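Macrophage migration inhibitory factor (Plasmodium berghei, PDB 2WKB) belongs to the macrophage migration inhibitory factor family, small alpha/beta proteins that assemble as trimers, and is the parasite's version of that cytokine-like protein. Local coordinates at residues C58-T63 and V95-R100; S21-A26 and D78-I83; I6-I11 and G52-Y57. All coordinates share one frame; numbering follows the deposited sequence.

Contact 1 of 3, residues C58-T63 and V95-R100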
loop_
_atom_site.group_PDB
_atom_site.type_symbol
_atom_site.label_atom_id
_atom_site.label_comp_id
_atom_site.label_asym_id
_atom_site.label_seq_id
_atom_site.Cartn_x
_atom_site.Cartn_y
_atom_site.Cartn_z
ATOM N N CYS E 58 -4.973 12.511 7.499
ATOM C CA CYS E 58 -4.787 11.113 7.870
ATOM C C CYS E 58 -5.775 10.195 7.141
ATOM O O CYS E 58 -6.979 10.452 7.135
ATOM C CB CYS E 58 -4.928 10.939 9.385
ATOM S SG CYS E 58 -3.836 11.995 10.363
ATOM N N PHE E 59 -5.263 9.125 6.538
ATOM C CA PHE E 59 -6.094 8.147 5.878
ATOM C C PHE E 59 -5.838 6.893 6.678
ATOM O O PHE E 59 -4.680 6.425 6.736
ATOM C CB PHE E 59 -5.619 7.965 4.460
ATOM C CG PHE E 59 -6.293 6.812 3.737
ATOM C CD1 PHE E 59 -7.638 6.520 3.942
ATOM C CD2 PHE E 59 -5.591 6.039 2.837
ATOM C CE1 PHE E 59 -8.269 5.495 3.255
ATOM C CE2 PHE E 59 -6.211 5.005 2.132
ATOM C CZ PHE E 59 -7.562 4.714 2.358
ATOM N N VAL E 60 -6.887 6.313 7.299
ATOM C CA VAL E 60 -6.686 5.065 8.043
ATOM C C VAL E 60 -7.392 3.927 7.277
ATOM O O VAL E 60 -8.565 4.066 6.926
ATOM C CB VAL E 60 -7.215 5.141 9.444
ATOM C CG1 VAL E 60 -6.931 3.807 10.255
ATOM C CG2 VAL E 60 -6.523 6.325 10.260
ATOM N N ARG E 61 -6.674 2.878 6.926
ATOM C CA ARG E 61 -7.291 1.806 6.164
ATOM C C ARG E 61 -7.235 0.515 7.025
ATOM O O ARG E 61 -6.146 0.152 7.491
ATOM C CB ARG E 61 -6.538 1.605 4.881
ATOM C CG ARG E 61 -7.242 0.500 3.945
ATOM C CD ARG E 61 -6.674 0.608 2.495
ATOM N NE ARG E 61 -5.215 0.579 2.440
ATOM C CZ ARG E 61 -4.485 1.126 1.469
ATOM N NH1 ARG E 61 -3.168 1.039 1.523
ATOM N NH2 ARG E 61 -5.077 1.738 0.436
ATOM N N LEU E 62 -8.377 -0.141 7.253
ATOM C CA LEU E 62 -8.414 -1.310 8.041
ATOM C C LEU E 62 -8.869 -2.416 7.089
ATOM O O LEU E 62 -9.903 -2.275 6.360
ATOM C CB LEU E 62 -9.392 -1.167 9.189
ATOM C CG LEU E 62 -8.937 -0.046 10.148
ATOM C CD1 LEU E 62 -9.686 1.273 9.808
ATOM C CD2 LEU E 62 -9.294 -0.603 11.557
ATOM N N THR E 63 -8.061 -3.472 7.086
ATOM C CA THR E 63 -8.192 -4.534 6.083
ATOM C C THR E 63 -8.320 -5.855 6.784
ATOM O O THR E 63 -7.485 -6.200 7.613
ATOM C CB THR E 63 -7.006 -4.544 5.105
ATOM O OG1 THR E 63 -7.004 -3.333 4.367
ATOM C CG2 THR E 63 -7.200 -5.681 4.059
ATOM N N VAL E 95 -9.542 13.639 8.406
ATOM C CA VAL E 95 -9.418 12.206 8.762
ATOM C C VAL E 95 -10.388 11.436 7.890
ATOM O O VAL E 95 -11.595 11.794 7.777
ATOM C CB VAL E 95 -9.752 11.933 10.215
ATOM C CG1 VAL E 95 -9.665 10.414 10.573
ATOM C CG2 VAL E 95 -8.765 12.736 11.102
ATOM N N TYR E 96 -9.883 10.375 7.263
ATOM C CA TYR E 96 -10.776 9.565 6.410
ATOM C C TYR E 96 -10.449 8.124 6.783
ATOM O O TYR E 96 -9.288 7.768 6.837
ATOM C CB TYR E 96 -10.470 9.857 4.938
ATOM C CG TYR E 96 -11.238 9.037 3.898
ATOM C CD1 TYR E 96 -12.589 9.247 3.663
ATOM C CD2 TYR E 96 -10.561 8.103 3.090
ATOM C CE1 TYR E 96 -13.285 8.502 2.658
ATOM C CE2 TYR E 96 -11.228 7.377 2.087
ATOM C CZ TYR E 96 -12.600 7.560 1.906
ATOM O OH TYR E 96 -13.252 6.810 0.931
ATOM N N ILE E 97 -11.479 7.325 7.082
ATOM C CA ILE E 97 -11.274 5.986 7.572
ATOM C C ILE E 97 -11.979 5.037 6.621
ATOM O O ILE E 97 -13.172 5.233 6.342
ATOM C CB ILE E 97 -11.805 5.865 8.938
ATOM C CG1 ILE E 97 -10.953 6.822 9.839
ATOM C CG2 ILE E 97 -11.655 4.346 9.461
ATOM C CD1 ILE E 97 -11.553 6.928 11.091
ATOM N N GLU E 98 -11.264 4.039 6.121
ATOM C CA GLU E 98 -11.819 3.085 5.212
ATOM C C GLU E 98 -11.654 1.664 5.732
ATOM O O GLU E 98 -10.575 1.305 6.238
ATOM C CB GLU E 98 -11.099 3.270 3.903
ATOM C CG GLU E 98 -11.509 2.369 2.830
ATOM C CD GLU E 98 -10.664 2.635 1.585
ATOM O OE1 GLU E 98 -10.930 3.666 0.947
ATOM O OE2 GLU E 98 -9.734 1.850 1.329
ATOM N N PHE E 99 -12.727 0.850 5.605
ATOM C CA PHE E 99 -12.755 -0.538 6.089
ATOM C C PHE E 99 -12.951 -1.454 4.842
ATOM O O PHE E 99 -13.874 -1.287 4.074
ATOM C CB PHE E 99 -13.930 -0.817 7.049
ATOM C CG PHE E 99 -13.936 -0.033 8.333
ATOM C CD1 PHE E 99 -13.350 -0.568 9.454
ATOM C CD2 PHE E 99 -14.527 1.223 8.415
ATOM C CE1 PHE E 99 -13.351 0.134 10.707
ATOM C CE2 PHE E 99 -14.516 1.931 9.670
ATOM C CZ PHE E 99 -13.919 1.356 10.796
ATOM N N ARG E 100 -12.059 -2.396 4.617
ATOM C CA ARG E 100 -12.204 -3.369 3.498
ATOM C C ARG E 100 -12.154 -4.747 4.094
ATOM O O ARG E 100 -11.275 -5.011 4.904
ATOM C CB ARG E 100 -11.055 -3.269 2.540
ATOM C CG ARG E 100 -10.477 -1.914 2.309
ATOM C CD ARG E 100 -9.298 -2.010 1.304
ATOM N NE ARG E 100 -8.031 -2.435 1.934
ATOM C CZ ARG E 100 -6.863 -2.542 1.293
ATOM N NH1 ARG E 100 -6.779 -2.246 -0.007
ATOM N NH2 ARG E 100 -5.761 -2.921 1.948
#

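Contact 2 of 3, residues S21-A26 and D78-I83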
loop_
_atom_site.group_PDB
_atom_site.type_symbol
_atom_site.label_atom_id
_atom_site.label_comp_id
_atom_site.label_asym_id
_atom_site.label_seq_id
_atom_site.Cartn_x
_atom_site.Cartn_y
_atom_site.Cartn_z
ATOM N N SER E 21 -0.689 1.769 19.346
ATOM C CA SER E 21 -1.121 0.885 20.429
ATOM C C SER E 21 -2.512 1.267 20.915
ATOM O O SER E 21 -3.346 0.406 21.202
ATOM C CB SER E 21 -0.025 0.962 21.585
ATOM O OG SER E 21 -0.598 0.338 22.716
ATOM N N GLU E 22 -2.815 2.563 20.921
ATOM C CA GLU E 22 -4.099 3.066 21.328
ATOM C C GLU E 22 -5.200 2.684 20.321
ATOM O O GLU E 22 -6.315 2.303 20.723
ATOM C CB GLU E 22 -4.072 4.588 21.524
ATOM C CG GLU E 22 -3.269 4.989 22.806
ATOM C CD GLU E 22 -3.473 6.468 23.208
ATOM O OE1 GLU E 22 -4.517 7.063 22.825
ATOM O OE2 GLU E 22 -2.565 7.013 23.904
ATOM N N ILE E 23 -4.830 2.714 19.034
ATOM C CA ILE E 23 -5.757 2.297 17.961
ATOM C C ILE E 23 -6.028 0.794 18.097
ATOM O O ILE E 23 -7.202 0.360 18.003
ATOM C CB ILE E 23 -5.207 2.669 16.545
ATOM C CG1 ILE E 23 -5.289 4.176 16.392
ATOM C CG2 ILE E 23 -6.130 1.980 15.408
ATOM C CD1 ILE E 23 -4.622 4.753 15.094
ATOM N N GLU E 24 -4.969 0.000 18.299
ATOM C CA GLU E 24 -5.160 -1.441 18.585
ATOM C C GLU E 24 -6.103 -1.695 19.771
ATOM O O GLU E 24 -6.980 -2.555 19.677
ATOM C CB GLU E 24 -3.829 -2.168 18.765
ATOM C CG GLU E 24 -2.942 -2.150 17.559
ATOM C CD GLU E 24 -1.495 -2.625 17.848
ATOM O OE1 GLU E 24 -1.203 -2.902 19.030
ATOM O OE2 GLU E 24 -0.695 -2.700 16.869
ATOM N N ASP E 25 -5.946 -0.926 20.854
ATOM C CA ASP E 25 -6.777 -1.041 22.065
ATOM C C ASP E 25 -8.241 -0.721 21.668
ATOM O O ASP E 25 -9.215 -1.432 22.072
ATOM C CB ASP E 25 -6.376 -0.022 23.154
ATOM C CG ASP E 25 -5.077 -0.356 23.842
ATOM O OD1 ASP E 25 -4.678 -1.569 23.813
ATOM O OD2 ASP E 25 -4.460 0.646 24.378
ATOM N N ALA E 26 -8.414 0.329 20.887
ATOM C CA ALA E 26 -9.783 0.689 20.449
ATOM C C ALA E 26 -10.426 -0.406 19.630
ATOM O O ALA E 26 -11.612 -0.672 19.813
ATOM C CB ALA E 26 -9.802 2.061 19.633
ATOM N N ASP E 78 -15.302 6.531 14.771
ATOM C CA ASP E 78 -15.458 7.671 15.677
ATOM C C ASP E 78 -14.291 7.611 16.683
ATOM O O ASP E 78 -13.587 8.600 16.878
ATOM C CB ASP E 78 -16.800 7.574 16.361
ATOM C CG ASP E 78 -17.128 8.794 17.283
ATOM O OD1 ASP E 78 -16.265 9.611 17.633
ATOM O OD2 ASP E 78 -18.303 8.942 17.638
ATOM N N LYS E 79 -14.010 6.444 17.250
ATOM C CA LYS E 79 -12.917 6.374 18.229
ATOM C C LYS E 79 -11.553 6.677 17.629
ATOM O O LYS E 79 -10.689 7.383 18.249
ATOM C CB LYS E 79 -12.836 5.026 18.912
ATOM C CG LYS E 79 -11.675 5.020 19.928
ATOM C CD LYS E 79 -12.024 5.941 21.195
ATOM C CE LYS E 79 -11.011 5.789 22.404
ATOM N NZ LYS E 79 -11.443 6.765 23.470
ATOM N N ILE E 80 -11.300 6.129 16.455
ATOM C CA ILE E 80 -10.026 6.416 15.770
ATOM C C ILE E 80 -9.882 7.925 15.451
ATOM O O ILE E 80 -8.767 8.506 15.585
ATOM C CB ILE E 80 -9.897 5.510 14.504
ATOM C CG1 ILE E 80 -9.703 4.052 14.965
ATOM C CG2 ILE E 80 -8.681 5.970 13.565
ATOM C CD1 ILE E 80 -9.785 3.023 13.777
ATOM N N THR E 81 -10.963 8.530 14.984
ATOM C CA THR E 81 -10.913 9.979 14.663
ATOM C C THR E 81 -10.480 10.739 15.949
ATOM O O THR E 81 -9.588 11.662 15.877
ATOM C CB THR E 81 -12.246 10.484 14.140
ATOM O OG1 THR E 81 -12.564 9.777 12.937
ATOM C CG2 THR E 81 -12.225 12.002 13.799
ATOM N N LYS E 82 -11.073 10.400 17.065
ATOM C CA LYS E 82 -10.719 11.044 18.360
ATOM C C LYS E 82 -9.279 10.848 18.797
ATOM O O LYS E 82 -8.572 11.835 19.143
ATOM C CB LYS E 82 -11.634 10.594 19.503
ATOM C CG LYS E 82 -13.072 10.768 19.225
ATOM C CD LYS E 82 -13.573 12.173 19.303
ATOM C CE LYS E 82 -15.070 12.116 19.733
ATOM N NZ LYS E 82 -16.053 12.057 18.571
ATOM N N ILE E 83 -8.793 9.611 18.707
ATOM C CA ILE E 83 -7.394 9.336 18.946
ATOM C C ILE E 83 -6.456 10.163 18.024
ATOM O O ILE E 83 -5.439 10.774 18.478
ATOM C CB ILE E 83 -7.074 7.830 18.755
ATOM C CG1 ILE E 83 -7.752 6.997 19.863
ATOM C CG2 ILE E 83 -5.529 7.588 18.689
ATOM C CD1 ILE E 83 -7.788 5.443 19.553
#

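Contact 3 of 3, residues I6-I11 and G52-Y57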
loop_
_atom_site.group_PDB
_atom_site.type_symbol
_atom_site.label_atom_id
_atom_site.label_comp_id
_atom_site.label_asym_id
_atom_site.label_seq_id
_atom_site.Cartn_x
_atom_site.Cartn_y
_atom_site.Cartn_z
ATOM N N ILE E 6 -1.936 6.198 7.172
ATOM C CA ILE E 6 -1.149 6.716 6.097
ATOM C C ILE E 6 -1.358 8.216 6.148
ATOM O O ILE E 6 -2.510 8.732 6.079
ATOM C CB ILE E 6 -1.683 6.155 4.760
ATOM C CG1 ILE E 6 -1.416 4.643 4.721
ATOM C CG2 ILE E 6 -0.994 6.857 3.599
ATOM C CD1 ILE E 6 -2.293 3.956 3.710
ATOM N N THR E 7 -0.258 8.961 6.382
ATOM C CA THR E 7 -0.465 10.379 6.766
ATOM C C THR E 7 0.758 11.233 6.339
ATOM O O THR E 7 1.846 10.713 6.299
ATOM C CB THR E 7 -0.691 10.556 8.327
ATOM O OG1 THR E 7 -0.963 11.910 8.566
ATOM C CG2 THR E 7 0.498 10.041 9.210
ATOM N N ASN E 8 0.525 12.518 6.053
ATOM C CA ASN E 8 1.630 13.449 5.784
ATOM C C ASN E 8 2.053 14.135 7.107
ATOM O O ASN E 8 2.807 15.157 7.081
ATOM C CB ASN E 8 1.227 14.511 4.717
ATOM C CG ASN E 8 -0.084 15.197 5.058
ATOM O OD1 ASN E 8 -0.458 15.254 6.216
ATOM N ND2 ASN E 8 -0.804 15.666 4.049
ATOM N N ILE E 9 1.464 13.725 8.210
ATOM C CA ILE E 9 1.830 14.324 9.514
ATOM C C ILE E 9 3.038 13.642 10.101
ATOM O O ILE E 9 3.060 12.455 10.302
ATOM C CB ILE E 9 0.644 14.357 10.484
ATOM C CG1 ILE E 9 -0.425 15.289 9.909
ATOM C CG2 ILE E 9 1.169 14.776 11.918
ATOM C CD1 ILE E 9 -1.677 15.262 10.714
ATOM N N SER E 10 4.072 14.435 10.427
ATOM C CA SER E 10 5.367 13.896 10.915
ATOM C C SER E 10 5.419 13.752 12.448
ATOM O O SER E 10 5.278 14.765 13.201
ATOM C CB SER E 10 6.479 14.928 10.497
ATOM O OG SER E 10 7.775 14.444 10.954
ATOM N N ILE E 11 5.597 12.528 12.950
ATOM C CA ILE E 11 5.677 12.326 14.409
ATOM C C ILE E 11 6.836 11.358 14.710
ATOM O O ILE E 11 7.196 10.503 13.889
ATOM C CB ILE E 11 4.417 11.736 15.053
ATOM C CG1 ILE E 11 4.058 10.459 14.293
ATOM C CG2 ILE E 11 3.284 12.788 15.089
ATOM C CD1 ILE E 11 2.800 9.775 14.906
ATOM N N GLY E 52 -6.918 18.477 -3.048
ATOM C CA GLY E 52 -5.986 19.387 -3.623
ATOM C C GLY E 52 -5.066 20.113 -2.674
ATOM O O GLY E 52 -4.514 21.158 -3.057
ATOM N N SER E 53 -4.935 19.625 -1.439
ATOM C CA SER E 53 -4.119 20.263 -0.429
ATOM C C SER E 53 -3.191 19.258 0.226
ATOM O O SER E 53 -3.607 18.153 0.567
ATOM C CB SER E 53 -5.031 20.837 0.668
ATOM O OG SER E 53 -4.229 21.353 1.692
ATOM N N ASN E 54 -1.952 19.674 0.440
ATOM C CA ASN E 54 -0.953 18.883 1.186
ATOM C C ASN E 54 -1.007 19.247 2.688
ATOM O O ASN E 54 -0.131 18.893 3.449
ATOM C CB ASN E 54 0.434 19.096 0.507
ATOM C CG ASN E 54 1.554 18.219 1.106
ATOM O OD1 ASN E 54 1.449 16.956 1.270
ATOM N ND2 ASN E 54 2.625 18.883 1.474
ATOM N N GLU E 55 -2.070 19.892 3.160
ATOM C CA GLU E 55 -2.230 20.171 4.597
ATOM C C GLU E 55 -2.395 18.827 5.399
ATOM O O GLU E 55 -2.802 17.810 4.810
ATOM C CB GLU E 55 -3.525 21.011 4.805
ATOM C CG GLU E 55 -3.864 21.413 6.225
ATOM C CD GLU E 55 -5.209 22.170 6.367
ATOM O OE1 GLU E 55 -5.656 22.399 7.524
ATOM O OE2 GLU E 55 -5.838 22.507 5.336
ATOM N N GLY E 56 -2.124 18.859 6.708
ATOM C CA GLY E 56 -2.229 17.676 7.593
ATOM C C GLY E 56 -3.477 16.831 7.261
ATOM O O GLY E 56 -4.590 17.339 7.185
ATOM N N TYR E 57 -3.253 15.556 6.966
ATOM C CA TYR E 57 -4.348 14.674 6.566
ATOM C C TYR E 57 -3.975 13.247 7.016
ATOM O O TYR E 57 -2.822 12.813 6.887
ATOM C CB TYR E 57 -4.479 14.745 5.039
ATOM C CG TYR E 57 -5.463 13.700 4.464
ATOM C CD1 TYR E 57 -6.818 13.830 4.632
ATOM C CD2 TYR E 57 -4.962 12.584 3.782
ATOM C CE1 TYR E 57 -7.709 12.829 4.077
ATOM C CE2 TYR E 57 -5.801 11.599 3.255
ATOM C CZ TYR E 57 -7.177 11.750 3.392
ATOM O OH TYR E 57 -8.051 10.767 2.846
#

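Contact 1 of 3, residues C58-T63 and V95-R100
Arg100 grips Thr63 OG1 side-on with two nitrogens, NE and NH2, each 2.8 Å from that oxygen. The hydroxyl lies in the guanidinium plane. Arg61 CD sits over the centre of one face of the same guanidinium, 3.4 Å from Arg100 CZ. The Arg61 chain bends at chi3 (52°), and its guanidinium is stacked on that of Arg100, with planes 20° apart. Arg61 NE also forms a salt bridge with Glu4, which probably eases the like charges.

Phe59, Arg61, Thr63, Tyr96, Glu98 and Arg100 share one face, which carries the charged groups. On this face Phe59 and Tyr96 point the same way, with Phe59 CD1 3.4 Å from Tyr96 CD2. Their rings are slid apart and barely overlap. The Glu98 carboxyl carbon lies at the edge of the Phe59 ring.

The other face is apolar. Leu62 CD1 makes a CH-pi contact over the Phe99 ring, 4.3 Å from its centroid. The same methyl lies 3.7 Å from Ile97 CG2.

Strands 58-63 and 95-100 run parallel, with their segment axes 4.7 Å apart at the closest. Five backbone hydrogen bonds join them. Cys58 O, Val60 O and Leu62 O accept from Tyr96 N, Glu98 N and Arg100 N. Val60 N and Leu62 N give to Tyr96 O and Glu98 O.

Strand 95-100 also pairs antiparallel with a strand of the second subunit. Helix 73-88 links the two strands as a beta-alpha-beta crossover, part of the alpha/beta fold of the MIF family.

Contact 2 of 3, residues S21-A26 and D78-I83
Ile83 fits against helix 13-31 at Glu22, Ile23 and Ala26. Its CD1 does most of the touching, lying 3.7 Å from Glu22 O and 3.9 Å from Ala26 CB. CG1 stands anti to the carbonyl carbon (chi1 -68°), and the extended chain brings CD1 against the backbone of Glu22. The second branch is used as well. Ile83 CG2 meets Ile23 CG1 at 4.1 Å, and the two side chains slant across each other.

Ile23 reaches a second isoleucine with its other branch. Its CG2 lies 4.1 Å from Ile80 CD1, and these side chains cross at about a right angle. Ile80 CG1 is almost as near to the same methyl. The backbones also come close here, with Ile23 CA 6.3 Å from Ile80 CA. All of these contacts are van der Waals, and no hydrogen bond joins the two segments.

At the solvent side, Ala26 CB rests on the aliphatic part of Lys79, 3.5 Å from its CG. The lysine chain bends at chi2 (71°), and beyond CG it leads away from Ala26. Glu22 flanks Ile83 with its carboxylate, which is hydrogen-bonded to His87.

The two helix segments run nearly antiparallel, at 160°, with their axes 10.0 Å apart. Ile23 reaches Cys3 in a loop. Ile80 continues inward to Ile97 of strand 95-100. This is the arrangement of the MIF family, with two antiparallel helices packed on one face of the sheet.

Contact 3 of 3, residues I6-I11 and G52-Y57
Asn8 uses its side-chain amide much as a backbone peptide would, bonding to the chain of 52-57 through both ends. Its OD1 accepts from Tyr57 N at 2.9 Å. Its ND2 gives to Glu55 O at 3.0 Å, from well above the plane of that carbonyl. Asn8 CG stands between the backbone N and the carbonyl carbon (chi1 51°), which sets the amide alongside the backbone from Glu55 to Tyr57. ND2 is shared with Leu48 O, so the amide is held from more than one direction.

Tyr57 O receives the hydroxyl of Thr7, with OG1 2.7 Å away. This donor also lies above the carbonyl plane. Asn8 N adds a weak bond to the same oxygen. Thr7 OG1 in turn accepts from Ile9 N at 3.1 Å, an ST turn where strand 4-7 gives way to loop.

The contact lies where the antiparallel strands 4-7 and 58-63 of the MIF sheet meet their loops, and side-chain bonds continue the link past strand 4-7.

Ile9 supplies the apolar part. Its CG1 lies 3.8 Å from Gly56 CA, and its CD1 is close to the same atom. Arg94 bonds to the carbonyls of Ser53, Glu55 and Gly56, and the Tyr57 ring stacks with Phe50.

In the fold
Contacts 1 and 2 are buried; contact 3 is partly buried, near one end of the sheet and farther from the centre of the chain. Contact 1 joins the two strands of the beta-alpha-beta unit, and contact 2 sets its helix 73-88 against helix 13-31. The two contacts touch where Ile80 and Thr81 pack on Ile97. Contact 3 meets contact 1 through the sheet, where Ile6 of strand 4-7 pairs with Phe59. Contacts 2 and 3 do not touch. Their chemistry differs: regular backbone bonds with polar and apolar faces in contact 1, aliphatic packing in contact 2, and side-chain-to-backbone bonds in contact 3. All three also reach the second subunit.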